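Side-chain contacts in immunity protein 52 domain-containing protein (Burkholderia pseudomallei K96243, PDB 4RHO), which is of unknown function but probably acts as an immunity protein that protects its own cell against a bacterial toxin: residues Ser33-Phe36 with Ser37-Leu40; Val195-Gln198 with Gln199-Pro202. One frame throughout, in Å; residues are numbered along the deposited sequence. Where two conformers were deposited one is given.

Interaction 1 of 2, residues Ser33-Phe36 with Ser37-Leu40; sequences SRNF and SEML
Asn35 reaches over to Glu38 and caps the N terminus of helix 36-51, which begins at the next residue. A chi1 of -165° puts the Asn35 amide on the side of the carbonyl carbon and over the first turn, where OD1 accepts from Glu38 N at 3.3 Å. The donor stands well above the carbonyl plane, not on a lone pair, and Glu38 CB sits over the amide face, 3.3 Å from Asn35 OD1 and 3.5 Å from Asn35 ND2. The Glu38 chain then bends at chi2 and its carboxylate, turned 66° from the amide plane, leads away to a salt bridge with Arg42. Just before the helix, Asn35 is the centre of an inverse gamma turn, with a weak bond from Phe36 N to Arg34 O. The first regular helical bonds follow, Met39 N to Asn35 O and Leu40 N to Phe36 O. Phe36 and the selenomethionine Met39 lie side by side and point the same way, and Phe36 packs on Leu89 and Leu92 of helix 86-96. The bend of Met39 at chi3 (-93°) turns its methyl back to the residues before the helix, where Met39 CE lies obliquely to the ring, 3.7 Å from Phe36 CD1, and comes within 3.3 Å of Asn35 O and 3.4 Å of Ser33 O.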
loop_
_atom_site.group_PDB
_atom_site.type_symbol
_atom_site.label_atom_id
_atom_site.label_comp_id
_atom_site.label_asym_id
_atom_site.label_seq_id
_atom_site.Cartn_x
_atom_site.Cartn_y
_atom_site.Cartn_z
ATOM N N SER A 33 15.005 7.866 -7.599
ATOM C CA SER A 33 14.560 6.590 -8.167
ATOM C C SER A 33 15.697 5.541 -8.146
ATOM O O SER A 33 15.459 4.364 -8.441
ATOM C CB SER A 33 14.061 6.791 -9.594
ATOM O OG SER A 33 15.080 7.341 -10.414
ATOM N N ARG A 34 16.931 5.976 -7.774
ATOM C CA ARG A 34 18.081 5.068 -7.731
ATOM C C ARG A 34 18.470 4.738 -6.281
ATOM O O ARG A 34 19.339 3.891 -6.051
ATOM C CB ARG A 34 19.280 5.675 -8.483
ATOM C CG ARG A 34 18.922 6.212 -9.871
ATOM C CD ARG A 34 18.362 5.142 -10.776
ATOM N NE ARG A 34 17.711 5.708 -11.962
ATOM C CZ ARG A 34 18.353 6.001 -13.091
ATOM N NH1 ARG A 34 19.667 5.841 -13.177
ATOM N NH2 ARG A 34 17.690 6.496 -14.127
ATOM N N ASN A 35 17.796 5.372 -5.302
ATOM C CA ASN A 35 18.062 5.107 -3.887
ATOM C C ASN A 35 17.333 3.825 -3.445
ATOM O O ASN A 35 16.355 3.892 -2.695
ATOM C CB ASN A 35 17.635 6.309 -3.025
ATOM C CG ASN A 35 18.194 6.289 -1.616
ATOM O OD1 ASN A 35 18.770 5.291 -1.155
ATOM N ND2 ASN A 35 18.013 7.382 -0.898
ATOM N N PHE A 36 17.790 2.658 -3.952
ATOM C CA PHE A 36 17.143 1.366 -3.679
ATOM C C PHE A 36 17.306 0.956 -2.225
ATOM O O PHE A 36 16.462 0.233 -1.693
ATOM C CB PHE A 36 17.717 0.274 -4.593
ATOM C CG PHE A 36 17.530 0.545 -6.061
ATOM C CD1 PHE A 36 16.287 0.383 -6.662
ATOM C CD2 PHE A 36 18.608 0.902 -6.860
ATOM C CE1 PHE A 36 16.116 0.630 -8.024
ATOM C CE2 PHE A 36 18.436 1.145 -8.224
ATOM C CZ PHE A 36 17.191 1.009 -8.797
ATOM N N SER A 37 18.416 1.372 -1.592
ATOM C CA SER A 37 18.703 1.022 -0.209
ATOM C C SER A 37 17.645 1.625 0.736
ATOM O O SER A 37 17.101 0.911 1.588
ATOM C CB SER A 37 20.098 1.497 0.178
ATOM O OG SER A 37 20.629 0.716 1.231
ATOM N N GLU A 38 17.287 2.913 0.520
ATOM C CA GLU A 38 16.251 3.580 1.314
ATOM C C GLU A 38 14.868 2.983 1.006
ATOM O O GLU A 38 14.069 2.788 1.918
ATOM C CB GLU A 38 16.255 5.107 1.045
ATOM C CG GLU A 38 15.202 5.883 1.838
ATOM C CD GLU A 38 15.377 5.858 3.345
ATOM O OE1 GLU A 38 16.542 5.824 3.809
ATOM O OE2 GLU A 38 14.356 5.961 4.062
HETATM N N MSE A 39 14.607 2.653 -0.276
HETATM C CA MSE A 39 13.328 2.060 -0.675
HETATM C C MSE A 39 13.117 0.690 0.001
HETATM O O MSE A 39 12.082 0.472 0.636
HETATM C CB MSE A 39 13.242 1.923 -2.197
HETATM C CG MSE A 39 12.934 3.233 -2.903
HETATM SE SE MSE A 39 12.703 3.017 -4.828
HETATM C CE MSE A 39 14.445 3.374 -5.373
ATOM N N LEU A 40 14.130 -0.201 -0.075
ATOM C CA LEU A 40 14.041 -1.537 0.534
ATOM C C LEU A 40 13.965 -1.462 2.075
ATOM O O LEU A 40 13.306 -2.301 2.691
ATOM C CB LEU A 40 15.227 -2.406 0.110
ATOM C CG LEU A 40 15.152 -2.968 -1.307
ATOM C CD1 LEU A 40 16.433 -3.666 -1.676
ATOM C CD2 LEU A 40 13.971 -3.918 -1.455
#

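Interaction 2 of 2, residues Val195-Gln198 with Gln199-Pro202; sequences VITQ and QQVP
Gln200 CG stands anti to its carbonyl carbon (chi1 -70°), and an extended chain carries OE1 back to Thr197, whose own OG1 sits between its backbone N and carbonyl carbon (chi1 63°), facing the glutamine. The two side chains pass aslant each other, so that Thr197 OG1 touches Gln200 CG at 3.4 Å while OE1 is gripped twice. Thr197 N donates to Gln200 OE1 at 2.8 Å, a fairly straight bond lying in the carbonyl plane; Thr197 OG1 donates to the same Gln200 OE1 at 3.2 Å, tilted 34° from that plane. These two bonds fix the rotation of the amide, and its other end is tied through a water, which accepts from Gln200 NE2 and donates to Val195 O. On the backbone, Val201 N donates to Thr197 O at 3.1 Å, closing one helical turn, and Gln200 N makes weak bonds to Thr197 O and Thr197 OG1. Beside these polar groups, Ile196 CG2 meets Val201 CG2 at 3.7 Å; Ile196 also packs on Ile221, and Val201 on Ile243 and Leu247 of helix 234-249. The exchange between Thr197 and Gln200, main-chain N to side-chain oxygen in both directions though one arm is weak, follows the pattern of a capping box, here round a single turn with no regular helix after it.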
loop_
_atom_site.group_PDB
_atom_site.type_symbol
_atom_site.label_atom_id
_atom_site.label_comp_id
_atom_site.label_asym_id
_atom_site.label_seq_id
_atom_site.Cartn_x
_atom_site.Cartn_y
_atom_site.Cartn_z
ATOM N N VAL A 195 -6.681 16.214 10.722
ATOM C CA VAL A 195 -7.433 15.784 11.893
ATOM C C VAL A 195 -8.916 15.769 11.545
ATOM O O VAL A 195 -9.507 16.828 11.316
ATOM C CB VAL A 195 -7.137 16.674 13.137
ATOM C CG1 VAL A 195 -7.979 16.231 14.344
ATOM C CG2 VAL A 195 -5.643 16.656 13.479
ATOM N N ILE A 196 -9.481 14.569 11.362
ATOM C CA ILE A 196 -10.879 14.414 10.977
ATOM C C ILE A 196 -11.689 13.910 12.177
ATOM O O ILE A 196 -11.295 12.933 12.820
ATOM C CB ILE A 196 -11.004 13.473 9.747
ATOM C CG1 ILE A 196 -10.296 14.096 8.513
ATOM C CG2 ILE A 196 -12.478 13.151 9.443
ATOM C CD1 ILE A 196 -10.227 13.206 7.314
ATOM N N THR A 197 -12.787 14.622 12.521
ATOM C CA THR A 197 -13.535 14.348 13.746
ATOM C C THR A 197 -14.863 13.630 13.465
ATOM O O THR A 197 -15.311 13.548 12.317
ATOM C CB THR A 197 -13.795 15.659 14.522
ATOM O OG1 THR A 197 -14.611 16.521 13.725
ATOM C CG2 THR A 197 -12.492 16.378 14.921
ATOM N N GLN A 198 -15.494 13.137 14.532
ATOM C CA GLN A 198 -16.794 12.479 14.497
ATOM C C GLN A 198 -17.882 13.452 14.017
ATOM O O GLN A 198 -18.790 13.051 13.293
ATOM C CB GLN A 198 -17.125 11.949 15.895
ATOM C CG GLN A 198 -18.389 11.147 15.984
ATOM C CD GLN A 198 -18.621 10.710 17.404
ATOM O OE1 GLN A 198 -18.097 9.684 17.856
ATOM N NE2 GLN A 198 -19.298 11.554 18.183
ATOM N N GLN A 199 -17.764 14.742 14.399
ATOM C CA GLN A 199 -18.710 15.784 13.982
ATOM C C GLN A 199 -18.652 15.996 12.453
ATOM O O GLN A 199 -19.678 16.258 11.829
ATOM C CB GLN A 199 -18.408 17.105 14.720
ATOM C CG GLN A 199 -19.452 18.204 14.480
ATOM C CD GLN A 199 -19.110 19.489 15.211
ATOM O OE1 GLN A 199 -18.171 19.549 16.017
ATOM N NE2 GLN A 199 -19.881 20.538 14.959
ATOM N N GLN A 200 -17.451 15.835 11.853
ATOM C CA GLN A 200 -17.274 16.010 10.415
ATOM C C GLN A 200 -17.797 14.807 9.636
ATOM O O GLN A 200 -18.423 14.985 8.597
ATOM C CB GLN A 200 -15.808 16.250 10.080
ATOM C CG GLN A 200 -15.297 17.600 10.536
ATOM C CD GLN A 200 -13.808 17.702 10.372
ATOM O OE1 GLN A 200 -13.042 16.944 10.967
ATOM N NE2 GLN A 200 -13.363 18.663 9.585
ATOM N N VAL A 201 -17.481 13.575 10.095
ATOM C CA VAL A 201 -17.895 12.352 9.378
ATOM C C VAL A 201 -18.662 11.419 10.335
ATOM O O VAL A 201 -18.084 10.485 10.894
ATOM C CB VAL A 201 -16.673 11.622 8.725
ATOM C CG1 VAL A 201 -17.138 10.501 7.791
ATOM C CG2 VAL A 201 -15.787 12.607 7.977
ATOM N N PRO A 202 -19.979 11.661 10.542
ATOM C CA PRO A 202 -20.725 10.836 11.512
ATOM C C PRO A 202 -21.032 9.416 10.980
ATOM O O PRO A 202 -21.397 8.537 11.769
ATOM C CB PRO A 202 -22.005 11.636 11.745
ATOM C CG PRO A 202 -22.178 12.442 10.520
ATOM C CD PRO A 202 -20.811 12.761 10.006
HETATM O O HOH W 1 -10.155 19.299 9.474
#

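In the fold
From the N terminus, strand 20-26 runs into the loop that interaction 1 finishes: residues 33-40 turn the chain into helix 36-51 and place Phe36, its first residue, against helix 86-96. Much later, after strand 189-192, interaction 2 folds residues 195-202 into a tight turn within the connection to strand 206-212, an outermost strand of the antiparallel sheet, and joins strand 215-222 to helix 234-249. The two contacts follow in series, neither nesting nor crossing. Their centres are 37 Å apart, on opposite sides of the centre of the chain, and their nearest atoms about 24 Å apart, with no touch between them.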